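Local structure of folylpolyglutamate synthase (FolC) (Helicobacter pylori, 6K8C) at residues A47-V52 with L139-G144; K157-F162 with L191-P196. The protein probably adds glutamate to dihydropteroate to make dihydrofolate, and further glutamates to tetrahydrofolate and its derivatives, at the expense of ATP. One frame throughout, in Å; residues are numbered along the deposited sequence.

Contact 1: A47-V52 with L139-G144; sequences AKVIHV and LVLEAG
Leu-139, Val-52 and Leu-141 bury the most surface where strand 48-52 runs parallel to strand 139-142. On the face with Val-49 and His-51, Leu-139 lies alongside Val-49 and points the same way. Leu-139 CD2 meets Val-49 CG2 at 4.1 Å. Leu-141, two residues on, has CG anti to its backbone N (chi1 -157°). The side chains of Leu-141 and Val-49 cross obliquely, with Leu-141 CD2 against Val-49 CG1, so Val-49 touches both leucines, one with each methyl. On the other face Val-52 turns CG2 back beside its own backbone N. Val-52 CG2 meets Val-140 CG1 at 3.8 Å, two residues back from Glu-142, its partner in the register. Helix 58-70 packs on this face, against Ile-50, Val-52 and Val-140.

Five backbone hydrogen bonds join the strands. The shortest, Leu-141 N to Ile-50 O at 2.7 Å, lies nearly along the C=O axis. Leu-141 O takes Val-52 N at 2.9 Å from above its carbonyl plane, 35° out of it. Leu-141 O also has His-51 CD2 at 3.4 Å, at the ring edge. His-51 NE2 lies 3.7 Å from Ala-143 CB.

Strand 48-53 leads into helix 58-70 through the P-loop of ATP-dependent Mur-type ligases. Apolar branches make most of both faces, while the buried polar ends of His-51 and Glu-142 are bonded to Thr-152 and Ser-81. Backbone bonds hold the strand that carries this loop.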
loop_
_atom_site.group_PDB
_atom_site.type_symbol
_atom_site.label_atom_id
_atom_site.label_comp_id
_atom_site.label_asym_id
_atom_site.label_seq_id
_atom_site.Cartn_x
_atom_site.Cartn_y
_atom_site.Cartn_z
ATOM N N ALA A 47 -6.651 -15.303 -14.552
ATOM C CA ALA A 47 -6.912 -13.880 -14.383
ATOM C C ALA A 47 -5.825 -13.042 -15.043
ATOM O O ALA A 47 -4.645 -13.407 -15.049
ATOM C CB ALA A 47 -7.001 -13.542 -12.894
ATOM N N LYS A 48 -6.229 -11.915 -15.615
ATOM C CA LYS A 48 -5.252 -10.972 -16.129
ATOM C C LYS A 48 -4.596 -10.262 -14.954
ATOM O O LYS A 48 -5.277 -9.809 -14.030
ATOM C CB LYS A 48 -5.918 -9.978 -17.079
ATOM C CG LYS A 48 -6.410 -10.620 -18.373
ATOM C CD LYS A 48 -7.062 -9.594 -19.295
ATOM C CE LYS A 48 -7.766 -10.259 -20.474
ATOM N NZ LYS A 48 -6.893 -11.247 -21.167
ATOM N N VAL A 49 -3.269 -10.191 -14.970
ATOM C CA VAL A 49 -2.493 -9.748 -13.818
ATOM C C VAL A 49 -2.004 -8.333 -14.071
ATOM O O VAL A 49 -1.354 -8.070 -15.089
ATOM C CB VAL A 49 -1.308 -10.689 -13.547
ATOM C CG1 VAL A 49 -0.321 -10.044 -12.565
ATOM C CG2 VAL A 49 -1.808 -12.024 -13.025
ATOM N N ILE A 50 -2.285 -7.432 -13.134
ATOM C CA ILE A 50 -1.807 -6.055 -13.195
ATOM C C ILE A 50 -0.763 -5.870 -12.101
ATOM O O ILE A 50 -1.068 -6.013 -10.913
ATOM C CB ILE A 50 -2.955 -5.050 -13.040
ATOM C CG1 ILE A 50 -3.968 -5.239 -14.174
ATOM C CG2 ILE A 50 -2.408 -3.633 -13.064
ATOM C CD1 ILE A 50 -5.229 -5.927 -13.756
ATOM N N HIS A 51 0.462 -5.550 -12.498
ATOM C CA HIS A 51 1.580 -5.417 -11.567
ATOM C C HIS A 51 1.726 -3.948 -11.183
ATOM O O HIS A 51 2.066 -3.114 -12.025
ATOM C CB HIS A 51 2.860 -5.944 -12.213
ATOM C CG HIS A 51 3.936 -6.316 -11.240
ATOM N ND1 HIS A 51 5.262 -6.418 -11.607
ATOM C CD2 HIS A 51 3.887 -6.623 -9.922
ATOM C CE1 HIS A 51 5.983 -6.767 -10.556
ATOM N NE2 HIS A 51 5.173 -6.898 -9.521
ATOM N N VAL A 52 1.491 -3.632 -9.912
ATOM C CA VAL A 52 1.611 -2.269 -9.403
ATOM C C VAL A 52 2.987 -2.118 -8.758
ATOM O O VAL A 52 3.296 -2.795 -7.769
ATOM C CB VAL A 52 0.485 -1.941 -8.408
ATOM C CG1 VAL A 52 0.610 -0.506 -7.920
ATOM C CG2 VAL A 52 -0.877 -2.152 -9.062
ATOM N N LEU A 139 -6.275 -9.809 -11.324
ATOM C CA LEU A 139 -5.464 -9.857 -10.114
ATOM C C LEU A 139 -4.586 -8.613 -10.112
ATOM O O LEU A 139 -3.703 -8.470 -10.967
ATOM C CB LEU A 139 -4.628 -11.134 -10.067
ATOM C CG LEU A 139 -3.593 -11.223 -8.942
ATOM C CD1 LEU A 139 -4.269 -11.104 -7.586
ATOM C CD2 LEU A 139 -2.800 -12.518 -9.047
ATOM N N VAL A 140 -4.860 -7.696 -9.189
ATOM C CA VAL A 140 -4.081 -6.471 -9.034
ATOM C C VAL A 140 -3.031 -6.759 -7.969
ATOM O O VAL A 140 -3.352 -6.896 -6.785
ATOM C CB VAL A 140 -4.960 -5.268 -8.664
ATOM C CG1 VAL A 140 -4.118 -3.986 -8.619
ATOM C CG2 VAL A 140 -6.087 -5.095 -9.685
ATOM N N LEU A 141 -1.778 -6.850 -8.401
ATOM C CA LEU A 141 -0.688 -7.441 -7.631
ATOM C C LEU A 141 0.330 -6.355 -7.307
ATOM O O LEU A 141 1.061 -5.899 -8.193
ATOM C CB LEU A 141 -0.046 -8.573 -8.433
ATOM C CG LEU A 141 0.740 -9.693 -7.758
ATOM C CD1 LEU A 141 -0.175 -10.581 -6.940
ATOM C CD2 LEU A 141 1.458 -10.498 -8.826
ATOM N N GLU A 142 0.382 -5.951 -6.046
ATOM C CA GLU A 142 1.333 -4.937 -5.610
ATOM C C GLU A 142 2.688 -5.576 -5.343
ATOM O O GLU A 142 2.779 -6.588 -4.638
ATOM C CB GLU A 142 0.819 -4.251 -4.348
ATOM C CG GLU A 142 1.644 -3.077 -3.873
ATOM C CD GLU A 142 1.096 -2.500 -2.587
ATOM O OE1 GLU A 142 1.743 -2.674 -1.534
ATOM O OE2 GLU A 142 0.009 -1.888 -2.626
ATOM N N ALA A 143 3.738 -4.990 -5.905
ATOM C CA ALA A 143 5.080 -5.501 -5.667
ATOM C C ALA A 143 5.497 -5.248 -4.222
ATOM O O ALA A 143 5.086 -4.269 -3.592
ATOM C CB ALA A 143 6.081 -4.852 -6.625
ATOM N N GLY A 144 6.304 -6.156 -3.694
ATOM C CA GLY A 144 6.923 -5.987 -2.395
ATOM C C GLY A 144 8.237 -5.242 -2.498
ATOM O O GLY A 144 8.448 -4.427 -3.402
#

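Contact 2: K157-F162 with L191-P196; sequences KTLSVF and LSIIAP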
loop_
_atom_site.group_PDB
_atom_site.type_symbol
_atom_site.label_atom_id
_atom_site.label_comp_id
_atom_site.label_asym_id
_atom_site.label_seq_id
_atom_site.Cartn_x
_atom_site.Cartn_y
_atom_site.Cartn_z
ATOM N N LYS A 157 2.394 -11.147 -16.597
ATOM C CA LYS A 157 1.700 -9.885 -16.401
ATOM C C LYS A 157 1.023 -9.445 -17.689
ATOM O O LYS A 157 1.601 -9.539 -18.777
ATOM C CB LYS A 157 2.661 -8.798 -15.912
ATOM C CG LYS A 157 3.905 -8.628 -16.757
ATOM C CD LYS A 157 4.744 -7.469 -16.251
ATOM C CE LYS A 157 5.301 -7.762 -14.868
ATOM N NZ LYS A 157 6.690 -8.285 -14.938
ATOM N N THR A 158 -0.216 -8.983 -17.554
ATOM C CA THR A 158 -0.894 -8.302 -18.648
ATOM C C THR A 158 -0.465 -6.844 -18.737
ATOM O O THR A 158 -0.299 -6.301 -19.836
ATOM C CB THR A 158 -2.406 -8.394 -18.442
ATOM O OG1 THR A 158 -2.772 -9.760 -18.229
ATOM C CG2 THR A 158 -3.159 -7.839 -19.639
ATOM N N LEU A 159 -0.271 -6.199 -17.591
ATOM C CA LEU A 159 -0.051 -4.762 -17.548
ATOM C C LEU A 159 0.740 -4.432 -16.294
ATOM O O LEU A 159 0.513 -5.033 -15.245
ATOM C CB LEU A 159 -1.387 -4.015 -17.540
ATOM C CG LEU A 159 -1.385 -2.500 -17.392
ATOM C CD1 LEU A 159 -0.884 -1.860 -18.675
ATOM C CD2 LEU A 159 -2.794 -2.032 -17.050
ATOM N N SER A 160 1.674 -3.493 -16.414
ATOM C CA SER A 160 2.341 -2.906 -15.261
ATOM C C SER A 160 1.868 -1.468 -15.090
ATOM O O SER A 160 1.649 -0.756 -16.076
ATOM C CB SER A 160 3.863 -2.936 -15.419
ATOM O OG SER A 160 4.332 -4.267 -15.569
ATOM N N VAL A 161 1.689 -1.050 -13.841
ATOM C CA VAL A 161 1.394 0.340 -13.510
ATOM C C VAL A 161 2.529 0.847 -12.635
ATOM O O VAL A 161 2.733 0.343 -11.524
ATOM C CB VAL A 161 0.043 0.488 -12.795
ATOM C CG1 VAL A 161 -0.179 1.942 -12.402
ATOM C CG2 VAL A 161 -1.088 -0.002 -13.691
ATOM N N PHE A 162 3.275 1.833 -13.129
ATOM C CA PHE A 162 4.380 2.408 -12.374
ATOM C C PHE A 162 3.897 3.690 -11.713
ATOM O O PHE A 162 3.733 4.716 -12.382
ATOM C CB PHE A 162 5.590 2.651 -13.274
ATOM C CG PHE A 162 6.241 1.379 -13.748
ATOM C CD1 PHE A 162 7.018 0.623 -12.883
ATOM C CD2 PHE A 162 6.063 0.934 -15.045
ATOM C CE1 PHE A 162 7.616 -0.561 -13.309
ATOM C CE2 PHE A 162 6.658 -0.241 -15.482
ATOM C CZ PHE A 162 7.435 -0.994 -14.606
ATOM N N LEU A 191 3.562 -3.969 -21.894
ATOM C CA LEU A 191 2.546 -2.924 -21.822
ATOM C C LEU A 191 2.553 -2.335 -20.421
ATOM O O LEU A 191 2.314 -3.055 -19.448
ATOM C CB LEU A 191 1.160 -3.487 -22.166
ATOM C CG LEU A 191 -0.018 -2.511 -22.160
ATOM C CD1 LEU A 191 0.245 -1.366 -23.107
ATOM C CD2 LEU A 191 -1.313 -3.234 -22.516
ATOM N N SER A 192 2.819 -1.034 -20.315
ATOM C CA SER A 192 2.926 -0.401 -19.008
ATOM C C SER A 192 2.386 1.020 -19.047
ATOM O O SER A 192 2.546 1.736 -20.039
ATOM C CB SER A 192 4.375 -0.380 -18.513
ATOM O OG SER A 192 4.924 -1.686 -18.505
ATOM N N ILE A 193 1.759 1.410 -17.948
ATOM C CA ILE A 193 1.330 2.776 -17.692
ATOM C C ILE A 193 2.289 3.371 -16.678
ATOM O O ILE A 193 2.665 2.701 -15.711
ATOM C CB ILE A 193 -0.119 2.797 -17.174
ATOM C CG1 ILE A 193 -1.068 2.381 -18.296
ATOM C CG2 ILE A 193 -0.499 4.176 -16.630
ATOM C CD1 ILE A 193 -2.023 1.347 -17.870
ATOM N N ILE A 194 2.711 4.614 -16.892
ATOM C CA ILE A 194 3.630 5.255 -15.960
ATOM C C ILE A 194 3.024 6.576 -15.499
ATOM O O ILE A 194 2.686 7.434 -16.323
ATOM C CB ILE A 194 5.040 5.448 -16.561
ATOM C CG1 ILE A 194 6.004 5.982 -15.503
ATOM C CG2 ILE A 194 5.039 6.323 -17.800
ATOM C CD1 ILE A 194 7.438 5.512 -15.700
ATOM N N ALA A 195 2.863 6.719 -14.179
ATOM C CA ALA A 195 2.442 7.975 -13.572
ATOM C C ALA A 195 3.523 9.037 -13.769
ATOM O O ALA A 195 4.669 8.708 -14.093
ATOM C CB ALA A 195 2.171 7.760 -12.079
ATOM N N PRO A 196 3.188 10.319 -13.588
ATOM C CA PRO A 196 4.217 11.367 -13.693
ATOM C C PRO A 196 5.372 11.099 -12.737
ATOM O O PRO A 196 5.170 10.783 -11.561
ATOM C CB PRO A 196 3.457 12.651 -13.334
ATOM C CG PRO A 196 2.040 12.352 -13.701
ATOM C CD PRO A 196 1.847 10.894 -13.367
HETATM O O HOH W 1 2.903 -5.952 -19.622
HETATM O O HOH W 2 4.521 -4.268 -18.208
#
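Leu-159 and Ile-193 make the tightest carbon-carbon contact between the side chains of strands 159-162 and 191-194. They cross obliquely, and Leu-159 CD1 comes to 3.5 Å from Ile-193 CD1, closer than usual van der Waals contact. Leu-159 CG is anti to its backbone N (chi1 176°), which carries the branch across to the other strand. Leu-159 CD1 also meets Leu-191 CG at 3.6 Å, so one methyl serves two residues.

On the face with Ser-160 and Ser-192, Phe-162 is turned back along the sheet, its CG beside its own backbone N (chi1 -69°). Phe-162 CE2 reaches Ser-192 OG at 3.8 Å. The hydroxyl lies at the ring edge, near its plane. Phe-162 CB rests on Ile-194 CG1.

Water 2 links the two serines. The water 2 oxygen lies 2.6 Å from Ser-160 OG and gives hydrogen bonds to Ser-192 OG and Leu-191 O, so three protein oxygens grip it. Both hydroxyls are anti to their carbonyl carbons and turn to the same side.

Four parallel-sheet bonds set this register. The straightest is Phe-162 N to Ile-193 O, 2.8 Å with 176° at the hydrogen. Ala-195 N closes the far end on Phe-162 O at 2.8 Å.

Strand 159-162, helix 177-185 and strand 191-194 form a beta-alpha-beta crossover in the Mur ligase middle domain. Strand 48-53 flanks strand 159-162, and strand 215-218 flanks strand 191-194. Helix 241-254 packs on the face with Val-161 and Ile-193, through Val-246, Ala-250 and Thr-253. Met-188 meets Phe-162 on the other face.

How the contacts relate
Contacts 1 and 2 lie in one mixed sheet, with centres about 10 Å apart. Across it the strands run 138-142, 48-53, 159-162, 191-194, so the two contacts are adjacent. Strands 48-53 and 159-162 join them: His-51 N probably bonds Leu-159 O, and His-51 O probably bonds Val-161 N. Lys-157 packs on His-51 and Thr-158 on Lys-48. Contact 1 closes before contact 2 opens along the chain. Between strands 138-142 and 159-162 the chain crosses to the other side of strand 48-53, which lies between them. Together they form the parallel centre of the Mur ligase middle domain, with strand 48-53, which leads into the P-loop, held on both edges by parallel strands.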